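Local atomic coordinates of OTU domain-containing protein wMelOTU (PDB entry 6W9O), a protein that is an OTU-family deubiquitinase of a Wolbachia bacterium, a cysteine protease that probably acts as an effector by removing ubiquitin from modified proteins. Residues F54-S57 with F58-L62; L75-D78 with C79-A83; T114-I117 with M118-S121. One frame throughout, in Å; residues are numbered along the deposited sequence.

Contact 1 (F54-S57 with F58-L62); sequences FFDS and FRQSL
Arg59 lies alongside Asp56, three residues earlier on the same helix, and grips its carboxylate. Its CB lies 3.3 Å from Phe55 O, the carbonyl oxygen that accepts the Arg59 backbone N-H. The chain runs extended as far as CD and then bends sharply (chi3 87°), which swings the guanidinium over to the carboxylate. There NE lies 2.8 Å and NH2 3.0 Å from the same atom, Asp56 OD1. NH2 meets OD1 on the syn side and NE on the anti side, both from one face of the carboxylate and about 30° out of its plane, whereas OD1 itself lies in the guanidinium plane, at the edge. The salt bridge is thus a side-on grip on a single oxygen. Gln60 CG lies 3.5 Å above one face of the guanidinium, toward its rim. With CG anti to the backbone N (chi1 -166°), the Asp56 carboxylate is carried to the side of the Arg59 chain. Its second oxygen, OD2, accepts from Ile48 N and, weakly, from Gln60 NE2 at 3.1 Å; Gln60 NE2 has its stronger partner in Gln46 O. Both oxygens of this buried carboxylate have donors, which probably offsets the cost of burying its charge. Elsewhere on the helix the contact is aromatic, with Phe54 CZ 4.4 Å from Phe58 CD1. In this OTU domain, of the papain-like clan of cysteine proteases, helix 53-66 packs against the mixed sheet: Phe54, Ser57, Phe58 and Ser61 lie on strand 181-188, Gln60 touches strand 191-197, and Phe55 and Arg59 meet helix 72-84.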
loop_
_atom_site.group_PDB
_atom_site.type_symbol
_atom_site.label_atom_id
_atom_site.label_comp_id
_atom_site.label_asym_id
_atom_site.label_seq_id
_atom_site.Cartn_x
_atom_site.Cartn_y
_atom_site.Cartn_z
ATOM N N PHE A 54 1.480 6.094 -3.375
ATOM C CA PHE A 54 1.380 4.829 -2.653
ATOM C C PHE A 54 0.152 4.842 -1.781
ATOM O O PHE A 54 -0.658 3.893 -1.807
ATOM C CB PHE A 54 2.625 4.612 -1.742
ATOM C CG PHE A 54 2.444 3.462 -0.824
ATOM C CD1 PHE A 54 2.511 2.140 -1.316
ATOM C CD2 PHE A 54 2.090 3.690 0.478
ATOM C CE1 PHE A 54 2.225 1.070 -0.505
ATOM C CE2 PHE A 54 1.800 2.627 1.327
ATOM C CZ PHE A 54 1.851 1.299 0.822
ATOM N N PHE A 55 -0.003 5.909 -1.008
ATOM C CA PHE A 55 -1.128 6.014 -0.074
ATOM C C PHE A 55 -2.446 6.065 -0.817
ATOM O O PHE A 55 -3.451 5.443 -0.378
ATOM C CB PHE A 55 -0.935 7.275 0.777
ATOM C CG PHE A 55 0.357 7.229 1.574
ATOM C CD1 PHE A 55 0.460 6.492 2.732
ATOM C CD2 PHE A 55 1.467 7.924 1.101
ATOM C CE1 PHE A 55 1.645 6.418 3.423
ATOM C CE2 PHE A 55 2.658 7.855 1.807
ATOM C CZ PHE A 55 2.747 7.122 2.957
ATOM N N ASP A 56 -2.481 6.796 -1.926
ATOM C CA ASP A 56 -3.722 6.903 -2.709
ATOM C C ASP A 56 -4.069 5.570 -3.369
ATOM O O ASP A 56 -5.273 5.228 -3.482
ATOM C CB ASP A 56 -3.561 7.988 -3.765
ATOM C CG ASP A 56 -4.893 8.393 -4.390
ATOM O OD1 ASP A 56 -5.803 8.731 -3.591
ATOM O OD2 ASP A 56 -5.008 8.481 -5.647
ATOM N N SER A 57 -3.083 4.819 -3.838
ATOM C CA SER A 57 -3.375 3.502 -4.428
ATOM C C SER A 57 -3.892 2.544 -3.366
ATOM O O SER A 57 -4.922 1.852 -3.568
ATOM C CB SER A 57 -2.086 2.927 -5.034
ATOM O OG SER A 57 -1.647 3.736 -6.111
ATOM N N PHE A 58 -3.246 2.522 -2.192
ATOM C CA PHE A 58 -3.717 1.687 -1.083
ATOM C C PHE A 58 -5.129 2.077 -0.675
ATOM O O PHE A 58 -5.985 1.210 -0.484
ATOM C CB PHE A 58 -2.746 1.859 0.106
ATOM C CG PHE A 58 -2.991 0.918 1.262
ATOM C CD1 PHE A 58 -2.191 -0.228 1.431
ATOM C CD2 PHE A 58 -3.994 1.188 2.211
ATOM C CE1 PHE A 58 -2.444 -1.102 2.501
ATOM C CE2 PHE A 58 -4.193 0.319 3.296
ATOM C CZ PHE A 58 -3.423 -0.849 3.379
ATOM N N ARG A 59 -5.394 3.376 -0.546
ATOM C CA ARG A 59 -6.743 3.853 -0.163
ATOM C C ARG A 59 -7.802 3.351 -1.127
ATOM O O ARG A 59 -8.909 2.979 -0.689
ATOM C CB ARG A 59 -6.738 5.409 -0.217
ATOM C CG ARG A 59 -8.125 6.067 -0.277
ATOM C CD ARG A 59 -8.001 7.549 -0.462
ATOM N NE ARG A 59 -7.907 7.889 -1.879
ATOM C CZ ARG A 59 -8.932 7.932 -2.738
ATOM N NH1 ARG A 59 -10.170 7.584 -2.371
ATOM N NH2 ARG A 59 -8.709 8.337 -3.989
ATOM N N GLN A 60 -7.537 3.443 -2.447
ATOM C CA GLN A 60 -8.592 3.098 -3.394
ATOM C C GLN A 60 -8.887 1.619 -3.341
ATOM O O GLN A 60 -10.064 1.211 -3.425
ATOM C CB GLN A 60 -8.202 3.521 -4.805
ATOM C CG GLN A 60 -8.235 5.065 -4.997
ATOM C CD GLN A 60 -7.877 5.400 -6.411
ATOM O OE1 GLN A 60 -8.535 4.943 -7.349
ATOM N NE2 GLN A 60 -6.793 6.173 -6.603
ATOM N N SER A 61 -7.855 0.779 -3.253
ATOM C CA SER A 61 -8.123 -0.661 -3.220
ATOM C C SER A 61 -8.773 -1.040 -1.897
ATOM O O SER A 61 -9.730 -1.848 -1.868
ATOM C CB SER A 61 -6.790 -1.406 -3.467
ATOM O OG SER A 61 -6.968 -2.814 -3.246
ATOM N N LEU A 62 -8.347 -0.404 -0.790
ATOM C CA LEU A 62 -8.984 -0.655 0.509
ATOM C C LEU A 62 -10.465 -0.337 0.459
ATOM O O LEU A 62 -11.303 -1.112 0.954
ATOM C CB LEU A 62 -8.302 0.184 1.599
ATOM C CG LEU A 62 -8.838 -0.030 3.026
ATOM C CD1 LEU A 62 -8.419 -1.405 3.523
ATOM C CD2 LEU A 62 -8.356 1.104 3.943
#

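Contact 2 (L75-D78 with C79-A83); sequences LRND and CREFA
Cys79 opens the second turn with its N-H shared between two carbonyls of the first: Leu75 O at 3.2 Å and, more weakly, Arg76 O. Its small, weakly polar side chain is buried and touches Tyr113, Ile117 and Glu129. Arg80 N bonds to Arg76 O, and the long side chain stretches out past Asn77, with its CD 3.9 Å from Asn77 OD1; at its end NH1 makes a weak bond to Thr114 O. Backbone i+4 to i bonds like that of Arg80 run along helix 72-84 of the OTU domain, whose apolar residues pack on helices 53-66, 126-137 and 105-116. Glu81 lies on a more polar flank. CG beside the backbone N (chi1 -72°) and the chain extended beyond it carry the carboxylate back to Asn77, where OE2 accepts a weak bond from ND2, amide and carboxylate planes 61° apart. Two waters take the ND2 hydrogens more directly: one donates to Glu81 OE2 (2.5 Å), the other to Asp78 OD1 (2.6 Å) and weakly to Glu81 OE1. Asp78 OD1 and Glu81 OE1 are 4.5 Å apart, their repulsion probably eased further by Lys136, salt-bridged to OD1; Asp78 OD2 bonds to Tyr137 OH. The Phe82 ring meets Phe91 edge-to-face.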
loop_
_atom_site.group_PDB
_atom_site.type_symbol
_atom_site.label_atom_id
_atom_site.label_comp_id
_atom_site.label_asym_id
_atom_site.label_seq_id
_atom_site.Cartn_x
_atom_site.Cartn_y
_atom_site.Cartn_z
ATOM N N LEU A 75 -3.868 8.069 6.060
ATOM C CA LEU A 75 -2.941 6.940 6.003
ATOM C C LEU A 75 -1.524 7.372 6.398
ATOM O O LEU A 75 -0.844 6.656 7.149
ATOM C CB LEU A 75 -2.932 6.281 4.622
ATOM C CG LEU A 75 -4.291 5.666 4.297
ATOM C CD1 LEU A 75 -4.226 5.241 2.838
ATOM C CD2 LEU A 75 -4.578 4.423 5.171
ATOM N N ARG A 76 -1.086 8.570 5.962
ATOM C CA ARG A 76 0.207 9.085 6.441
ATOM C C ARG A 76 0.163 9.295 7.944
ATOM O O ARG A 76 1.111 8.957 8.657
ATOM C CB ARG A 76 0.567 10.404 5.736
ATOM C CG ARG A 76 0.936 10.228 4.257
ATOM C CD ARG A 76 1.255 11.601 3.665
ATOM N NE ARG A 76 1.719 11.499 2.266
ATOM C CZ ARG A 76 2.978 11.201 1.916
ATOM N NH1 ARG A 76 3.929 10.940 2.839
ATOM N NH2 ARG A 76 3.279 11.153 0.615
ATOM N N ASN A 77 -0.958 9.829 8.471
ATOM C CA ASN A 77 -1.048 10.033 9.921
ATOM C C ASN A 77 -1.001 8.710 10.697
ATOM O O ASN A 77 -0.454 8.667 11.807
ATOM C CB ASN A 77 -2.336 10.769 10.250
ATOM C CG ASN A 77 -2.302 11.296 11.642
ATOM O OD1 ASN A 77 -1.510 12.224 11.950
ATOM N ND2 ASN A 77 -3.152 10.732 12.520
ATOM N N ASP A 78 -1.555 7.640 10.124
ATOM C CA ASP A 78 -1.478 6.316 10.764
ATOM C C ASP A 78 -0.019 5.874 10.877
ATOM O O ASP A 78 0.386 5.245 11.868
ATOM C CB ASP A 78 -2.190 5.264 9.895
ATOM C CG ASP A 78 -3.742 5.432 9.826
ATOM O OD1 ASP A 78 -4.350 6.015 10.762
ATOM O OD2 ASP A 78 -4.281 4.948 8.799
ATOM N N CYS A 79 0.801 6.278 9.907
ATOM C CA CYS A 79 2.210 5.891 9.962
ATOM C C CYS A 79 2.948 6.753 10.965
ATOM O O CYS A 79 3.789 6.256 11.726
ATOM C CB CYS A 79 2.824 6.027 8.556
ATOM S SG CYS A 79 2.110 4.786 7.395
ATOM N N ARG A 80 2.612 8.055 11.023
ATOM C CA ARG A 80 3.161 8.902 12.073
ATOM C C ARG A 80 2.833 8.340 13.446
ATOM O O ARG A 80 3.686 8.298 14.336
ATOM C CB ARG A 80 2.567 10.317 11.955
ATOM C CG ARG A 80 2.957 11.229 13.069
ATOM C CD ARG A 80 2.316 12.590 12.854
ATOM N NE ARG A 80 2.438 13.424 14.034
ATOM C CZ ARG A 80 3.340 14.404 14.147
ATOM N NH1 ARG A 80 4.179 14.665 13.134
ATOM N NH2 ARG A 80 3.397 15.134 15.263
ATOM N N GLU A 81 1.569 7.968 13.649
ATOM C CA GLU A 81 1.174 7.466 14.961
ATOM C C GLU A 81 1.902 6.165 15.289
ATOM O O GLU A 81 2.339 5.967 16.422
ATOM C CB GLU A 81 -0.346 7.235 14.946
ATOM C CG GLU A 81 -1.094 8.558 14.945
ATOM C CD GLU A 81 -2.600 8.392 15.111
ATOM O OE1 GLU A 81 -3.132 7.286 14.876
ATOM O OE2 GLU A 81 -3.242 9.414 15.453
ATOM N N PHE A 82 2.027 5.269 14.309
ATOM C CA PHE A 82 2.795 4.054 14.542
ATOM C C PHE A 82 4.195 4.373 15.060
ATOM O O PHE A 82 4.678 3.760 16.027
ATOM C CB PHE A 82 2.837 3.249 13.237
ATOM C CG PHE A 82 3.570 1.948 13.358
ATOM C CD1 PHE A 82 2.875 0.766 13.545
ATOM C CD2 PHE A 82 4.974 1.916 13.240
ATOM C CE1 PHE A 82 3.551 -0.470 13.650
ATOM C CE2 PHE A 82 5.650 0.709 13.300
ATOM C CZ PHE A 82 4.958 -0.500 13.525
ATOM N N ALA A 83 4.866 5.345 14.433
ATOM C CA ALA A 83 6.224 5.705 14.841
ATOM C C ALA A 83 6.280 6.370 16.207
ATOM O O ALA A 83 7.283 6.222 16.914
ATOM C CB ALA A 83 6.847 6.638 13.807
HETATM O O HOH W 1 -4.277 8.178 12.255
HETATM O O HOH W 2 -2.810 11.850 15.525
#

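Contact 3 (T114-I117 with M118-S121); sequences TADI and MRNS
Asp116 OD1 is held by two donors: Arg119 NH1 at 2.9 Å, in a salt bridge, and a water at 2.6 Å. The pair spans a type I beta turn, Asp116 to Arg119, by which the chain leaves helix 105-116. The turn is closed by Arg119 N, 3.0 Å from Asp116 O; the donor stands well above the carbonyl plane. The two ends of the turn are therefore joined twice, once through the backbone and once through oppositely charged side chains. An aspartate suits the first position because, with CG anti to its backbone N (chi1 -160°), its side chain crosses that of Arg119 at about a right angle and NH1 can meet OD1 on the anti side. Arginine suits the last: its extended chain runs back along the helix end, with Ala115 O 4.1 Å above one guanidinium face, toward the rim. Asp116 OD1 lies at the edge of the guanidinium, in its plane. The carboxylate and guanidinium planes are turned 56° from each other. The other carboxylate oxygen, OD2, has a salt bridge with Arg122, so the aspartate is shared between two arginines, which probably restricts its rotation. At the second position Ile117 turns its branched side chain inward, onto Cys79 of helix 72-84, a fitting place for an apolar residue in an otherwise largely solvent-facing turn. Met118 N makes a weak bond to Ala115 O, and Met118 CG lies near Thr114 O. The water on Asp116 OD1 reaches on to Ser121, 2.7 Å from its OG.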
loop_
_atom_site.group_PDB
_atom_site.type_symbol
_atom_site.label_atom_id
_atom_site.label_comp_id
_atom_site.label_asym_id
_atom_site.label_seq_id
_atom_site.Cartn_x
_atom_site.Cartn_y
_atom_site.Cartn_z
ATOM N N THR A 114 8.534 11.111 12.061
ATOM C CA THR A 114 7.179 11.560 12.391
ATOM C C THR A 114 6.864 12.890 11.704
ATOM O O THR A 114 5.701 13.164 11.386
ATOM C CB THR A 114 6.968 11.645 13.914
ATOM O OG1 THR A 114 7.805 12.672 14.451
ATOM C CG2 THR A 114 7.359 10.342 14.588
ATOM N N ALA A 115 7.879 13.718 11.464
ATOM C CA ALA A 115 7.655 14.940 10.687
ATOM C C ALA A 115 7.617 14.646 9.189
ATOM O O ALA A 115 6.712 15.105 8.481
ATOM C CB ALA A 115 8.736 15.968 10.995
ATOM N N ASP A 116 8.602 13.883 8.699
ATOM C CA ASP A 116 8.749 13.703 7.256
ATOM C C ASP A 116 7.581 12.941 6.651
ATOM O O ASP A 116 7.208 13.208 5.492
ATOM C CB ASP A 116 10.043 12.954 6.955
ATOM C CG ASP A 116 10.503 13.151 5.482
ATOM O OD1 ASP A 116 10.435 14.306 4.960
ATOM O OD2 ASP A 116 10.937 12.154 4.857
ATOM N N ILE A 117 6.997 11.965 7.376
ATOM C CA ILE A 117 5.969 11.121 6.802
ATOM C C ILE A 117 4.694 11.898 6.481
ATOM O O ILE A 117 3.904 11.440 5.664
ATOM C CB ILE A 117 5.720 9.897 7.708
ATOM C CG1 ILE A 117 4.928 8.786 6.967
ATOM C CG2 ILE A 117 4.911 10.312 8.974
ATOM C CD1 ILE A 117 5.651 8.244 5.745
ATOM N N MET A 118 4.514 13.073 7.074
ATOM C CA MET A 118 3.341 13.878 6.772
ATOM C C MET A 118 3.535 14.761 5.552
ATOM O O MET A 118 2.583 15.425 5.142
ATOM C CB MET A 118 2.963 14.749 7.970
ATOM C CG MET A 118 2.576 13.889 9.207
ATOM S SD MET A 118 1.325 12.638 8.905
ATOM C CE MET A 118 -0.075 13.611 8.297
ATOM N N ARG A 119 4.729 14.777 4.957
ATOM C CA ARG A 119 4.999 15.627 3.797
ATOM C C ARG A 119 4.702 14.853 2.523
ATOM O O ARG A 119 5.127 13.701 2.391
ATOM C CB ARG A 119 6.478 16.039 3.784
ATOM C CG ARG A 119 6.895 16.830 5.021
ATOM C CD ARG A 119 8.377 17.203 4.947
ATOM N NE ARG A 119 8.788 17.986 6.108
ATOM C CZ ARG A 119 9.721 17.620 6.977
ATOM N NH1 ARG A 119 10.406 16.487 6.821
ATOM N NH2 ARG A 119 9.990 18.415 8.006
ATOM N N ASN A 120 3.973 15.474 1.580
ATOM C CA ASN A 120 3.713 14.768 0.326
ATOM C C ASN A 120 5.008 14.437 -0.410
ATOM O O ASN A 120 5.017 13.484 -1.202
ATOM C CB ASN A 120 2.834 15.617 -0.581
ATOM C CG ASN A 120 1.372 15.615 -0.125
ATOM O OD1 ASN A 120 0.891 14.655 0.468
ATOM N ND2 ASN A 120 0.672 16.693 -0.410
ATOM N N SER A 121 6.081 15.168 -0.107
ATOM C CA SER A 121 7.383 14.919 -0.723
ATOM C C SER A 121 7.963 13.562 -0.339
ATOM O O SER A 121 8.816 13.046 -1.080
ATOM C CB SER A 121 8.394 16.016 -0.376
ATOM O OG SER A 121 8.501 16.205 1.036
HETATM O O HOH W 3 10.379 14.838 2.411
#

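How the contacts relate
Burial falls from contact 1, near the centre of the chain, through the partly buried contact 2 to contact 3 at the surface. Contacts 1 and 2 each lie within one helix, and these helices pack together through Phe55 and Leu75; contact 3 follows a helix into a turn. Both contacts 1 and 3 pair an aspartate with an arginine three residues on, but the buried Asp56 oxygen is gripped by two arginine nitrogens, the Asp116 oxygen by one nitrogen and a water. Contact 2 uses a weak amide–carboxylate bond and waters instead. Contacts 2 and 3 are joined directly by Arg76 NH1 to Ile117 O, and Phe55 also touches Ile117.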